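PDB 2EKC: tryptophan synthase alpha chain, which probably catalyses the aldol cleavage of indoleglycerol phosphate to indole and glyceraldehyde 3-phosphate, the alpha-subunit step of tryptophan synthesis. Local coordinates for residues Y22-P28 with V66-A71; R116-E120 with K145-S149. All coordinates share one frame; numbering follows the deposited sequence. Where two conformers were deposited one is given.

How the contacts relate
Both contacts belong to one TIM barrel, in which helices surround a closed parallel sheet of eight strands. Contact 1 comes first along the chain and closes before contact 2 opens. It joins the end of the first strand, 18-24, and the loop after it to helix 62-73, which follows the second strand. Contact 2 lies on the outer layer, where helix 111-120 meets the turn between helix 133-145 and the fifth strand, 149-154. The centres are 24 Å apart and the nearest atoms about 12 Å, without touching. Contact 1 borders the predicted catalytic residues Glu-49 and Asp-60. Contact 2 is structural packing away from them.

Contact 1 of 2, residues Y22-P28 with V66-A71; sequences YLMVGYP and VAHEVA
Met-24 meets His-68 by a CH-pi contact. Met-24 CE sits over the His-68 imidazole, 3.4 Å from the ring centroid and 8° off the normal. The bends at chi2 (74°) and chi3 (66°) carry the methyl there, and SD also lies over this face, in a sulfur-aromatic contact. The two side chains cross at about a right angle. A second CH-pi contact places Ala-67 CA over one face of the Tyr-27 ring, 4.0 Å from its centroid. Pro-28 CB lies at the opposite face.

Apolar packing adds to this. Met-24 CB is 3.8 Å from Ala-67 CB, and Tyr-27 CG touches the same methyl at 3.7 Å. Val-70 CB lies at the edge of the Tyr-27 ring, 3.8 Å from CD1.

The backbone turns at Gly-26, inside a type II beta turn from Met-24 to Tyr-27. At the backbone angles of Gly-26 a CB would run into Val-25 O, and it would also press on Ala-71 CB. Val-25 O is 3.4 Å from Ala-71 CB and is buried without a polar partner.

Both ring nitrogens of His-68 are used: ND1 bonds to Phe-54 N, and NE2 bonds to OD2 of Asp-60, one of the two predicted proton acceptors. Strand 18-24 runs between strands 47-51 and 230-233 of the barrel. Helix 235-242 adds Val-238 against Tyr-27 and Ala-67.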
loop_
_atom_site.group_PDB
_atom_site.type_symbol
_atom_site.label_atom_id
_atom_site.label_comp_id
_atom_site.label_asym_id
_atom_site.label_seq_id
_atom_site.Cartn_x
_atom_site.Cartn_y
_atom_site.Cartn_z
ATOM N N TYR A 22 0.453 6.171 -0.221
ATOM C CA TYR A 22 1.545 5.628 -1.005
ATOM C C TYR A 22 2.484 6.727 -1.498
ATOM O O TYR A 22 2.059 7.664 -2.179
ATOM C CB TYR A 22 0.929 4.833 -2.171
ATOM C CG TYR A 22 1.868 4.262 -3.214
ATOM C CD1 TYR A 22 3.147 3.818 -2.884
ATOM C CD2 TYR A 22 1.444 4.124 -4.539
ATOM C CE1 TYR A 22 3.987 3.252 -3.853
ATOM C CE2 TYR A 22 2.270 3.559 -5.511
ATOM C CZ TYR A 22 3.538 3.129 -5.163
ATOM O OH TYR A 22 4.354 2.587 -6.133
ATOM N N LEU A 23 3.757 6.618 -1.121
ATOM C CA LEU A 23 4.791 7.568 -1.530
ATOM C C LEU A 23 6.009 6.767 -1.983
ATOM O O LEU A 23 6.181 5.616 -1.581
ATOM C CB LEU A 23 5.187 8.495 -0.368
ATOM C CG LEU A 23 4.238 9.636 0.017
ATOM C CD1 LEU A 23 4.758 10.330 1.275
ATOM C CD2 LEU A 23 4.137 10.628 -1.132
ATOM N N MET A 24 6.849 7.377 -2.813
ATOM C CA MET A 24 8.046 6.718 -3.339
ATOM C C MET A 24 9.322 7.174 -2.637
ATOM O O MET A 24 9.565 8.369 -2.499
ATOM C CB MET A 24 8.172 7.004 -4.841
ATOM C CG MET A 24 9.376 6.351 -5.511
ATOM S SD MET A 24 9.149 4.573 -5.723
ATOM C CE MET A 24 7.815 4.574 -6.895
ATOM N N VAL A 25 10.142 6.223 -2.200
ATOM C CA VAL A 25 11.393 6.571 -1.537
ATOM C C VAL A 25 12.336 7.179 -2.564
ATOM O O VAL A 25 12.563 6.591 -3.617
ATOM C CB VAL A 25 12.104 5.339 -0.935
ATOM C CG1 VAL A 25 13.433 5.775 -0.317
ATOM C CG2 VAL A 25 11.223 4.675 0.119
ATOM N N GLY A 26 12.867 8.361 -2.265
ATOM C CA GLY A 26 13.797 8.997 -3.182
ATOM C C GLY A 26 13.214 9.996 -4.166
ATOM O O GLY A 26 13.949 10.557 -4.977
ATOM N N TYR A 27 11.905 10.223 -4.114
ATOM C CA TYR A 27 11.269 11.181 -5.023
ATOM C C TYR A 27 10.670 12.351 -4.260
ATOM O O TYR A 27 9.869 12.150 -3.349
ATOM C CB TYR A 27 10.147 10.519 -5.829
ATOM C CG TYR A 27 9.422 11.500 -6.726
ATOM C CD1 TYR A 27 10.025 11.987 -7.889
ATOM C CD2 TYR A 27 8.153 11.974 -6.393
ATOM C CE1 TYR A 27 9.382 12.929 -8.699
ATOM C CE2 TYR A 27 7.497 12.919 -7.196
ATOM C CZ TYR A 27 8.120 13.391 -8.347
ATOM O OH TYR A 27 7.484 14.321 -9.136
ATOM N N PRO A 28 11.017 13.592 -4.641
ATOM C CA PRO A 28 11.925 13.981 -5.724
ATOM C C PRO A 28 13.397 13.744 -5.382
ATOM O O PRO A 28 14.264 13.836 -6.250
ATOM C CB PRO A 28 11.590 15.455 -5.936
ATOM C CG PRO A 28 11.207 15.905 -4.566
ATOM C CD PRO A 28 10.328 14.775 -4.096
ATOM N N VAL A 66 7.171 8.279 -13.082
ATOM C CA VAL A 66 8.167 9.351 -13.024
ATOM C C VAL A 66 8.924 9.232 -11.703
ATOM O O VAL A 66 10.150 9.351 -11.667
ATOM C CB VAL A 66 7.518 10.753 -13.107
ATOM C CG1 VAL A 66 8.567 11.834 -12.804
ATOM C CG2 VAL A 66 6.929 10.972 -14.493
ATOM N N ALA A 67 8.188 8.986 -10.622
ATOM C CA ALA A 67 8.802 8.839 -9.305
ATOM C C ALA A 67 9.826 7.704 -9.336
ATOM O O ALA A 67 10.910 7.820 -8.771
ATOM C CB ALA A 67 7.731 8.557 -8.247
ATOM N N HIS A 68 9.482 6.605 -10.000
ATOM C CA HIS A 68 10.397 5.469 -10.105
ATOM C C HIS A 68 11.714 5.895 -10.755
ATOM O O HIS A 68 12.798 5.702 -10.200
ATOM C CB HIS A 68 9.770 4.362 -10.959
ATOM C CG HIS A 68 8.867 3.437 -10.202
ATOM N ND1 HIS A 68 9.345 2.396 -9.436
ATOM C CD2 HIS A 68 7.517 3.371 -10.128
ATOM C CE1 HIS A 68 8.326 1.723 -8.926
ATOM N NE2 HIS A 68 7.205 2.294 -9.331
ATOM N N GLU A 69 11.596 6.473 -11.946
ATOM C CA GLU A 69 12.742 6.910 -12.732
ATOM C C GLU A 69 13.644 7.892 -12.001
ATOM O O GLU A 69 14.865 7.706 -11.938
ATOM C CB GLU A 69 12.259 7.541 -14.039
ATOM C CG GLU A 69 13.373 7.806 -15.040
ATOM C CD GLU A 69 12.900 8.598 -16.241
ATOM O OE1 GLU A 69 11.820 8.273 -16.775
ATOM O OE2 GLU A 69 13.611 9.542 -16.653
ATOM N N VAL A 70 13.041 8.943 -11.456
ATOM C CA VAL A 70 13.793 9.961 -10.737
ATOM C C VAL A 70 14.518 9.338 -9.545
ATOM O O VAL A 70 15.716 9.548 -9.363
ATOM C CB VAL A 70 12.854 11.095 -10.258
ATOM C CG1 VAL A 70 13.623 12.095 -9.389
ATOM C CG2 VAL A 70 12.246 11.805 -11.474
ATOM N N ALA A 71 13.796 8.565 -8.738
ATOM C CA ALA A 71 14.402 7.919 -7.576
ATOM C C ALA A 71 15.591 7.052 -7.980
ATOM O O ALA A 71 16.613 7.050 -7.308
ATOM C CB ALA A 71 13.367 7.073 -6.839
#

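Contact 2 of 2, residues R116-E120 with K145-S149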
loop_
_atom_site.group_PDB
_atom_site.type_symbol
_atom_site.label_atom_id
_atom_site.label_comp_id
_atom_site.label_asym_id
_atom_site.label_seq_id
_atom_site.Cartn_x
_atom_site.Cartn_y
_atom_site.Cartn_z
ATOM N N ARG A 116 14.016 -11.580 4.989
ATOM C CA ARG A 116 14.760 -11.421 6.244
ATOM C C ARG A 116 15.015 -9.938 6.510
ATOM O O ARG A 116 14.699 -9.423 7.578
ATOM C CB ARG A 116 16.110 -12.157 6.169
ATOM C CG ARG A 116 16.936 -12.153 7.451
ATOM C CD ARG A 116 18.357 -12.653 7.173
ATOM N NE ARG A 116 19.226 -11.589 6.666
ATOM C CZ ARG A 116 20.263 -11.782 5.853
ATOM N NH1 ARG A 116 20.571 -13.001 5.438
ATOM N NH2 ARG A 116 20.999 -10.751 5.461
ATOM N N LEU A 117 15.598 -9.257 5.530
ATOM C CA LEU A 117 15.893 -7.837 5.665
ATOM C C LEU A 117 14.650 -6.979 5.885
ATOM O O LEU A 117 14.650 -6.086 6.735
ATOM C CB LEU A 117 16.658 -7.342 4.434
ATOM C CG LEU A 117 18.073 -7.921 4.315
ATOM C CD1 LEU A 117 18.680 -7.554 2.976
ATOM C CD2 LEU A 117 18.928 -7.403 5.463
ATOM N N SER A 118 13.600 -7.239 5.112
ATOM C CA SER A 118 12.357 -6.474 5.241
ATOM C C SER A 118 11.803 -6.551 6.663
ATOM O O SER A 118 11.435 -5.538 7.258
ATOM C CB SER A 118 11.297 -6.998 4.258
ATOM O OG SER A 118 11.661 -6.729 2.912
ATOM N N ARG A 119 11.744 -7.762 7.206
ATOM C CA ARG A 119 11.222 -7.949 8.554
ATOM C C ARG A 119 12.077 -7.234 9.601
ATOM O O ARG A 119 11.550 -6.620 10.525
ATOM C CB ARG A 119 11.145 -9.442 8.881
ATOM C CG ARG A 119 10.386 -9.765 10.155
ATOM C CD ARG A 119 8.977 -9.196 10.090
ATOM N NE ARG A 119 8.125 -9.658 11.183
ATOM C CZ ARG A 119 6.917 -9.166 11.444
ATOM N NH1 ARG A 119 6.418 -8.190 10.692
ATOM N NH2 ARG A 119 6.202 -9.653 12.449
ATOM N N GLU A 120 13.395 -7.310 9.452
ATOM C CA GLU A 120 14.294 -6.678 10.408
ATOM C C GLU A 120 14.189 -5.154 10.425
ATOM O O GLU A 120 14.474 -4.526 11.443
ATOM C CB GLU A 120 15.742 -7.082 10.121
ATOM C CG GLU A 120 15.970 -8.588 10.072
ATOM C CD GLU A 120 17.444 -8.961 10.056
ATOM O OE1 GLU A 120 18.251 -8.188 9.495
ATOM O OE2 GLU A 120 17.793 -10.035 10.592
ATOM N N LYS A 145 7.190 -17.740 6.533
ATOM C CA LYS A 145 8.333 -18.034 7.384
ATOM C C LYS A 145 8.837 -16.803 8.138
ATOM O O LYS A 145 9.227 -16.902 9.300
ATOM C CB LYS A 145 9.465 -18.622 6.538
ATOM C CG LYS A 145 10.742 -18.923 7.310
ATOM C CD LYS A 145 11.821 -19.458 6.382
ATOM C CE LYS A 145 13.111 -19.744 7.131
ATOM N NZ LYS A 145 14.120 -20.376 6.236
ATOM N N TYR A 146 8.825 -15.648 7.477
ATOM C CA TYR A 146 9.300 -14.410 8.092
ATOM C C TYR A 146 8.178 -13.537 8.636
ATOM O O TYR A 146 8.389 -12.375 8.987
ATOM C CB TYR A 146 10.156 -13.624 7.089
ATOM C CG TYR A 146 11.477 -14.303 6.787
ATOM C CD1 TYR A 146 12.590 -14.105 7.605
ATOM C CD2 TYR A 146 11.593 -15.198 5.726
ATOM C CE1 TYR A 146 13.788 -14.788 7.372
ATOM C CE2 TYR A 146 12.780 -15.885 5.486
ATOM C CZ TYR A 146 13.874 -15.676 6.312
ATOM O OH TYR A 146 15.045 -16.365 6.073
ATOM N N VAL A 147 6.984 -14.108 8.715
ATOM C CA VAL A 147 5.828 -13.395 9.241
ATOM C C VAL A 147 5.616 -12.048 8.554
ATOM O O VAL A 147 5.528 -11.002 9.205
ATOM C CB VAL A 147 5.965 -13.172 10.770
ATOM C CG1 VAL A 147 4.638 -12.723 11.354
ATOM C CG2 VAL A 147 6.438 -14.459 11.444
ATOM N N LEU A 148 5.558 -12.088 7.227
ATOM C CA LEU A 148 5.307 -10.906 6.410
ATOM C C LEU A 148 3.931 -11.148 5.791
ATOM O O LEU A 148 3.710 -12.158 5.124
ATOM C CB LEU A 148 6.365 -10.777 5.319
ATOM C CG LEU A 148 7.754 -10.387 5.817
ATOM C CD1 LEU A 148 8.777 -10.577 4.714
ATOM C CD2 LEU A 148 7.725 -8.941 6.293
ATOM N N SER A 149 3.010 -10.220 6.025
ATOM C CA SER A 149 1.643 -10.347 5.544
ATOM C C SER A 149 1.497 -10.321 4.022
ATOM O O SER A 149 1.953 -9.395 3.353
ATOM C CB SER A 149 0.792 -9.242 6.175
ATOM O OG SER A 149 -0.582 -9.543 6.103
#
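Arg-119 lays the face of its guanidinium on a backbone carbonyl. Val-147 O stands over the centre of the group, 3.2 Å from Arg-119 CZ, and no hydrogen bond joins the two segments. The carbonyl belongs to a Schellman motif that ends helix 133-145 on the outside of the TIM barrel. Val-147, with positive phi, is its C-prime residue, and the chain then leads into strand 149-154.

The arginine chain reaches across this turn. Arg-119 bends at chi2 (57°), and Arg-119 CD comes 3.4 Å from Tyr-146 O and 4.0 Å from Leu-148 CD2. Arg-119 NH2 lies 3.6 Å from Val-147 CG1. NH1 makes a weak hydrogen bond to Ile-123 O and a long, weak ion pair with Asp-124. An alanine in place of Arg-119 is likely to leave the Val-147 carbonyl without its charged cover and to open a gap beside Leu-148.

Tyr-146 packs against the previous turn of helix 111-120. Arg-116 N lies over one face of its ring, toward the rim. In the conformer given, the two side chains point the same way, side by side. Glu-112 binds the phenol OH by a hydrogen bond and Lys-145 by a salt bridge. Deeper in, Leu-148 touches Phe-126 of strand 125-127. On the helix side of the tyrosine ring, Tyr-146 CE1 is 3.7 Å from both CA and CB of Arg-116.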